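PDB 6NPS: AxyAgu115A from Amphibacillus xylanus NBRC 15112, which is a family GH115 alpha-glucuronidase, a glycoside hydrolase that probably removes glucuronic acid side groups from arabinoglucuronoxylan. Local coordinates for residues K111-A116 and F128-K133. The protein carries 3 engineered substitutions. Numbering follows the deposited sequence.
Sequences KALVIA and FHLSEK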
loop_
_atom_site.group_PDB
_atom_site.type_symbol
_atom_site.label_atom_id
_atom_site.label_comp_id
_atom_site.label_asym_id
_atom_site.label_seq_id
_atom_site.Cartn_x
_atom_site.Cartn_y
_atom_site.Cartn_z
ATOM N N LYS A 111 75.906 13.422 9.480
ATOM C CA LYS A 111 74.792 12.721 10.097
ATOM C C LYS A 111 74.068 11.983 8.999
ATOM O O LYS A 111 74.007 12.457 7.863
ATOM C CB LYS A 111 73.758 13.634 10.814
ATOM C CG LYS A 111 74.299 14.547 11.893
ATOM C CD LYS A 111 74.836 13.762 13.098
ATOM C CE LYS A 111 73.739 13.058 13.898
ATOM N NZ LYS A 111 74.231 12.732 15.281
ATOM N N ALA A 112 73.522 10.824 9.338
ATOM C CA ALA A 112 72.714 10.091 8.388
ATOM C C ALA A 112 71.540 9.458 9.115
ATOM O O ALA A 112 71.639 9.038 10.278
ATOM C CB ALA A 112 73.519 9.003 7.653
ATOM N N LEU A 113 70.432 9.382 8.406
ATOM C CA LEU A 113 69.329 8.538 8.809
ATOM C C LEU A 113 69.529 7.180 8.134
ATOM O O LEU A 113 69.579 7.103 6.900
ATOM C CB LEU A 113 68.013 9.194 8.406
ATOM C CG LEU A 113 66.760 8.331 8.526
ATOM C CD1 LEU A 113 66.635 7.837 9.961
ATOM C CD2 LEU A 113 65.530 9.144 8.113
ATOM N N VAL A 114 69.669 6.113 8.919
ATOM C CA VAL A 114 69.847 4.777 8.346
ATOM C C VAL A 114 68.507 4.051 8.370
ATOM O O VAL A 114 67.813 4.033 9.397
ATOM C CB VAL A 114 70.932 3.977 9.089
ATOM C CG1 VAL A 114 71.038 2.568 8.508
ATOM C CG2 VAL A 114 72.270 4.682 8.945
ATOM N N ILE A 115 68.115 3.488 7.230
ATOM C CA ILE A 115 66.858 2.746 7.113
ATOM C C ILE A 115 67.242 1.356 6.604
ATOM O O ILE A 115 67.576 1.194 5.429
ATOM C CB ILE A 115 65.856 3.449 6.197
ATOM C CG1 ILE A 115 65.693 4.908 6.641
ATOM C CG2 ILE A 115 64.491 2.685 6.152
ATOM C CD1 ILE A 115 64.615 5.694 5.899
ATOM N N ALA A 116 67.265 0.372 7.502
ATOM C CA ALA A 116 67.681 -0.995 7.187
ATOM C C ALA A 116 66.487 -1.946 7.323
ATOM O O ALA A 116 65.973 -2.137 8.426
ATOM C CB ALA A 116 68.824 -1.432 8.102
ATOM N N PHE A 128 58.752 4.148 3.804
ATOM C CA PHE A 128 57.512 4.882 3.996
ATOM C C PHE A 128 57.377 5.405 5.427
ATOM O O PHE A 128 56.615 6.348 5.662
ATOM C CB PHE A 128 56.337 3.985 3.624
ATOM C CG PHE A 128 56.138 3.823 2.127
ATOM C CD1 PHE A 128 56.347 4.899 1.255
ATOM C CD2 PHE A 128 55.730 2.601 1.591
ATOM C CE1 PHE A 128 56.113 4.767 -0.132
ATOM C CE2 PHE A 128 55.500 2.461 0.215
ATOM C CZ PHE A 128 55.683 3.551 -0.643
ATOM N N HIS A 129 58.095 4.826 6.392
ATOM C CA HIS A 129 58.135 5.430 7.726
ATOM C C HIS A 129 58.761 6.820 7.666
ATOM O O HIS A 129 58.294 7.751 8.337
ATOM C CB HIS A 129 58.903 4.521 8.690
ATOM C CG HIS A 129 58.719 4.864 10.131
ATOM N ND1 HIS A 129 57.576 4.548 10.837
ATOM C CD2 HIS A 129 59.552 5.475 11.012
ATOM C CE1 HIS A 129 57.714 4.949 12.090
ATOM N NE2 HIS A 129 58.898 5.526 12.218
ATOM N N LEU A 130 59.807 6.996 6.849
ATOM C CA LEU A 130 60.334 8.348 6.661
ATOM C C LEU A 130 59.245 9.264 6.117
ATOM O O LEU A 130 59.030 10.378 6.623
ATOM C CB LEU A 130 61.541 8.323 5.714
ATOM C CG LEU A 130 62.011 9.713 5.239
ATOM C CD1 LEU A 130 62.259 10.699 6.434
ATOM C CD2 LEU A 130 63.290 9.598 4.355
ATOM N N SER A 131 58.517 8.780 5.105
ATOM C CA SER A 131 57.392 9.523 4.529
ATOM C C SER A 131 56.376 9.933 5.592
ATOM O O SER A 131 55.923 11.095 5.636
ATOM C CB SER A 131 56.760 8.629 3.458
ATOM O OG SER A 131 56.195 9.406 2.439
ATOM N N GLU A 132 56.078 9.004 6.502
ATOM C CA GLU A 132 55.147 9.261 7.603
ATOM C C GLU A 132 55.651 10.353 8.556
ATOM O O GLU A 132 54.881 11.221 8.967
ATOM C CB GLU A 132 54.873 7.972 8.381
ATOM C CG GLU A 132 53.931 8.150 9.562
ATOM C CD GLU A 132 53.753 6.873 10.361
ATOM O OE1 GLU A 132 53.920 5.780 9.782
ATOM O OE2 GLU A 132 53.443 6.965 11.568
ATOM N N LYS A 133 56.938 10.313 8.906
ATOM C CA LYS A 133 57.522 11.343 9.762
ATOM C C LYS A 133 57.597 12.705 9.077
ATOM O O LYS A 133 57.596 13.735 9.759
ATOM C CB LYS A 133 58.891 10.890 10.228
ATOM C CG LYS A 133 58.699 10.047 11.432
ATOM C CD LYS A 133 59.937 9.453 11.960
ATOM C CE LYS A 133 59.659 9.137 13.406
ATOM N NZ LYS A 133 59.086 10.316 14.165
#
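Leu113 and Ile115 of strand 109-117 pack on Leu130 of helix 120-133, joining one face of a four-stranded mixed sheet in the N-terminal alpha/beta part of the chain to the helix that follows directly after the strand. Strand 109-117 is an inner strand, running parallel to 64-69 and antiparallel to 97-106. Lys111 forms backbone hydrogen bonds with Arg62 and Ala64, Leu113 with Ala64 and Leu66, while Ala112 bonds to Val102 of strand 97-106. The CB of Leu113 points to the helix; chi1 of 169° turns CG away from the backbone N, beside the carbonyl carbon, and CD2 comes to lie 4.0 Å from CD1 of Leu130, the two side chains meeting at a slant. Val114 turns to the other face of the sheet, where Leu76 and Leu79 of helix 74-81 cover it. Ile115 returns to the helix 120-133 face. Its CD1 is anti to CA (chi2 -174°), and the side chain crosses Leu130 at about a right angle. Leu130 is thus touched at two levels, on a methyl by Leu113 and near the backbone by Ile115, while Val39 of helix 30-47 also packs against it. The contact is wholly apolar and buried, with no hydrogen bond across it; its second touch sets Ile115 CD1 4.0 Å from Leu130 CB.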